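PDB 3I0U: phosphothreonine lyase ospF from Shigella flexneri, which probably removes phosphate from phosphothreonine in host proteins by beta-elimination, acting as a secreted type III effector in virulence. Local coordinates for residues F82-A87 with F132-K137. Sequence-based numbering, arbitrary orientation.
Sequences FHISIA and FTLYVK
Two neighbouring strands toward one side of the protein's antiparallel sheet meet here, 132-137 flanked by 111-115 and 80-84 by the outermost strand 187-191, with Phe82, His83 and Ile84 pairing with Leu134, Thr133 and Phe132. Phe82 and Leu134 form a hydrogen-bonded pair: Phe82 N gives to Leu134 O at 3.1 Å, and Leu134 N returns a bond to Phe82 O at 2.8 Å. Two residues along, past the non-hydrogen-bonded pair His83-Thr133, Ile84 N donates to Phe132 O at 2.9 Å, whereas the return bond from Phe132 N to Ile84 O is long, 3.4 Å, and weak.

Ile84 leans across Phe132, Ile84 CB lying 3.7 Å from Phe132 CB and its CD1 beside the start of the ring. Ile86, already beyond the strand, sets CG1 3.7 Å from Phe132 CE2. With CG anti to its own carbonyl carbon (chi1 -59°), the Phe82 ring is carried to where CE2 reaches Val136 CG2. Helices 91-102 and 147-166 cover this apolar face, Leu98 and Leu160 both touching Ile84.

The opposite face carries His83 and Thr133, which run alongside each other off the sheet; His83 ND1 meets Thr133 OG1 at 3.4 Å in a weak hydrogen bond near the imidazole plane. Backbone bonds thus join the strands, apolar side chains seat one face against two helices, and on the other the weak bond probably restrains the imidazole only loosely.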
loop_
_atom_site.group_PDB
_atom_site.type_symbol
_atom_site.label_atom_id
_atom_site.label_comp_id
_atom_site.label_asym_id
_atom_site.label_seq_id
_atom_site.Cartn_x
_atom_site.Cartn_y
_atom_site.Cartn_z
ATOM N N PHE A 82 0.916 -4.419 -2.538
ATOM C CA PHE A 82 0.097 -4.923 -1.473
ATOM C C PHE A 82 -1.360 -4.629 -1.736
ATOM O O PHE A 82 -1.701 -3.600 -2.315
ATOM C CB PHE A 82 0.442 -4.211 -0.185
ATOM C CG PHE A 82 1.871 -4.366 0.233
ATOM C CD1 PHE A 82 2.261 -5.467 0.974
ATOM C CD2 PHE A 82 2.826 -3.392 -0.094
ATOM C CE1 PHE A 82 3.556 -5.609 1.345
ATOM C CE2 PHE A 82 4.132 -3.529 0.269
ATOM C CZ PHE A 82 4.514 -4.625 0.988
ATOM N N HIS A 83 -2.226 -5.506 -1.253
ATOM C CA HIS A 83 -3.639 -5.253 -1.287
ATOM C C HIS A 83 -4.051 -5.070 0.152
ATOM O O HIS A 83 -3.389 -5.605 1.039
ATOM C CB HIS A 83 -4.376 -6.433 -1.920
ATOM C CG HIS A 83 -4.010 -6.676 -3.353
ATOM N ND1 HIS A 83 -4.395 -5.832 -4.375
ATOM C CD2 HIS A 83 -3.311 -7.677 -3.942
ATOM C CE1 HIS A 83 -3.957 -6.309 -5.528
ATOM N NE2 HIS A 83 -3.288 -7.421 -5.287
ATOM N N ILE A 84 -5.126 -4.312 0.392
ATOM C CA ILE A 84 -5.756 -4.298 1.717
ATOM C C ILE A 84 -7.148 -4.812 1.463
ATOM O O ILE A 84 -7.808 -4.327 0.575
ATOM C CB ILE A 84 -5.848 -2.901 2.327
ATOM C CG1 ILE A 84 -4.506 -2.155 2.234
ATOM C CG2 ILE A 84 -6.285 -2.984 3.785
ATOM C CD1 ILE A 84 -4.568 -0.739 2.805
ATOM N N SER A 85 -7.579 -5.809 2.230
ATOM C CA SER A 85 -8.875 -6.489 2.061
ATOM C C SER A 85 -9.829 -6.259 3.263
ATOM O O SER A 85 -9.512 -6.609 4.427
ATOM C CB SER A 85 -8.646 -7.992 1.846
ATOM O OG SER A 85 -8.197 -8.294 0.521
ATOM N N ILE A 86 -10.977 -5.637 2.963
ATOM C CA ILE A 86 -11.926 -5.210 3.963
ATOM C C ILE A 86 -13.239 -5.917 3.627
ATOM O O ILE A 86 -13.469 -6.263 2.455
ATOM C CB ILE A 86 -12.102 -3.681 3.905
ATOM C CG1 ILE A 86 -10.740 -2.958 3.860
ATOM C CG2 ILE A 86 -13.026 -3.159 5.035
ATOM C CD1 ILE A 86 -9.799 -3.199 5.083
ATOM N N ALA A 87 -14.080 -6.181 4.632
ATOM C CA ALA A 87 -15.477 -6.547 4.364
ATOM C C ALA A 87 -16.211 -5.497 3.509
ATOM O O ALA A 87 -16.018 -4.311 3.677
ATOM C CB ALA A 87 -16.215 -6.773 5.631
ATOM N N PHE A 132 -8.112 -1.994 -1.818
ATOM C CA PHE A 132 -7.007 -1.033 -1.878
ATOM C C PHE A 132 -5.841 -1.778 -2.483
ATOM O O PHE A 132 -5.604 -2.928 -2.103
ATOM C CB PHE A 132 -6.514 -0.591 -0.475
ATOM C CG PHE A 132 -7.560 0.063 0.409
ATOM C CD1 PHE A 132 -7.432 1.400 0.755
ATOM C CD2 PHE A 132 -8.638 -0.672 0.934
ATOM C CE1 PHE A 132 -8.401 2.023 1.603
ATOM C CE2 PHE A 132 -9.623 -0.080 1.760
ATOM C CZ PHE A 132 -9.516 1.260 2.103
ATOM N N THR A 133 -5.114 -1.132 -3.400
ATOM C CA THR A 133 -3.869 -1.650 -3.950
ATOM C C THR A 133 -2.864 -0.563 -3.698
ATOM O O THR A 133 -3.171 0.612 -3.923
ATOM C CB THR A 133 -3.910 -1.930 -5.429
ATOM O OG1 THR A 133 -5.039 -2.758 -5.723
ATOM C CG2 THR A 133 -2.659 -2.670 -5.857
ATOM N N LEU A 134 -1.694 -0.974 -3.190
ATOM C CA LEU A 134 -0.591 -0.112 -2.844
ATOM C C LEU A 134 0.634 -0.468 -3.692
ATOM O O LEU A 134 1.205 -1.532 -3.527
ATOM C CB LEU A 134 -0.263 -0.293 -1.352
ATOM C CG LEU A 134 -0.931 0.615 -0.296
ATOM C CD1 LEU A 134 -2.395 0.964 -0.555
ATOM C CD2 LEU A 134 -0.824 0.014 1.037
ATOM N N TYR A 135 1.061 0.422 -4.580
ATOM C CA TYR A 135 2.177 0.120 -5.486
ATOM C C TYR A 135 3.503 0.617 -4.972
ATOM O O TYR A 135 3.644 1.798 -4.625
ATOM C CB TYR A 135 1.930 0.716 -6.852
ATOM C CG TYR A 135 0.674 0.213 -7.513
ATOM C CD1 TYR A 135 0.687 -0.970 -8.285
ATOM C CD2 TYR A 135 -0.531 0.906 -7.371
ATOM C CE1 TYR A 135 -0.474 -1.447 -8.888
ATOM C CE2 TYR A 135 -1.716 0.447 -8.015
ATOM C CZ TYR A 135 -1.667 -0.714 -8.751
ATOM O OH TYR A 135 -2.812 -1.158 -9.337
ATOM N N VAL A 136 4.472 -0.298 -4.905
ATOM C CA VAL A 136 5.820 0.010 -4.487
ATOM C C VAL A 136 6.673 0.291 -5.727
ATOM O O VAL A 136 6.743 -0.535 -6.645
ATOM C CB VAL A 136 6.441 -1.167 -3.694
ATOM C CG1 VAL A 136 7.859 -0.863 -3.307
ATOM C CG2 VAL A 136 5.666 -1.453 -2.464
ATOM N N LYS A 137 7.306 1.459 -5.750
ATOM C CA LYS A 137 8.300 1.785 -6.765
ATOM C C LYS A 137 9.707 1.824 -6.207
ATOM O O LYS A 137 9.922 2.027 -5.028
ATOM C CB LYS A 137 7.985 3.076 -7.555
ATOM C CG LYS A 137 6.778 3.892 -7.156
ATOM C CD LYS A 137 6.076 4.451 -8.395
ATOM C CE LYS A 137 5.016 3.461 -8.975
ATOM N NZ LYS A 137 4.838 3.522 -10.497
#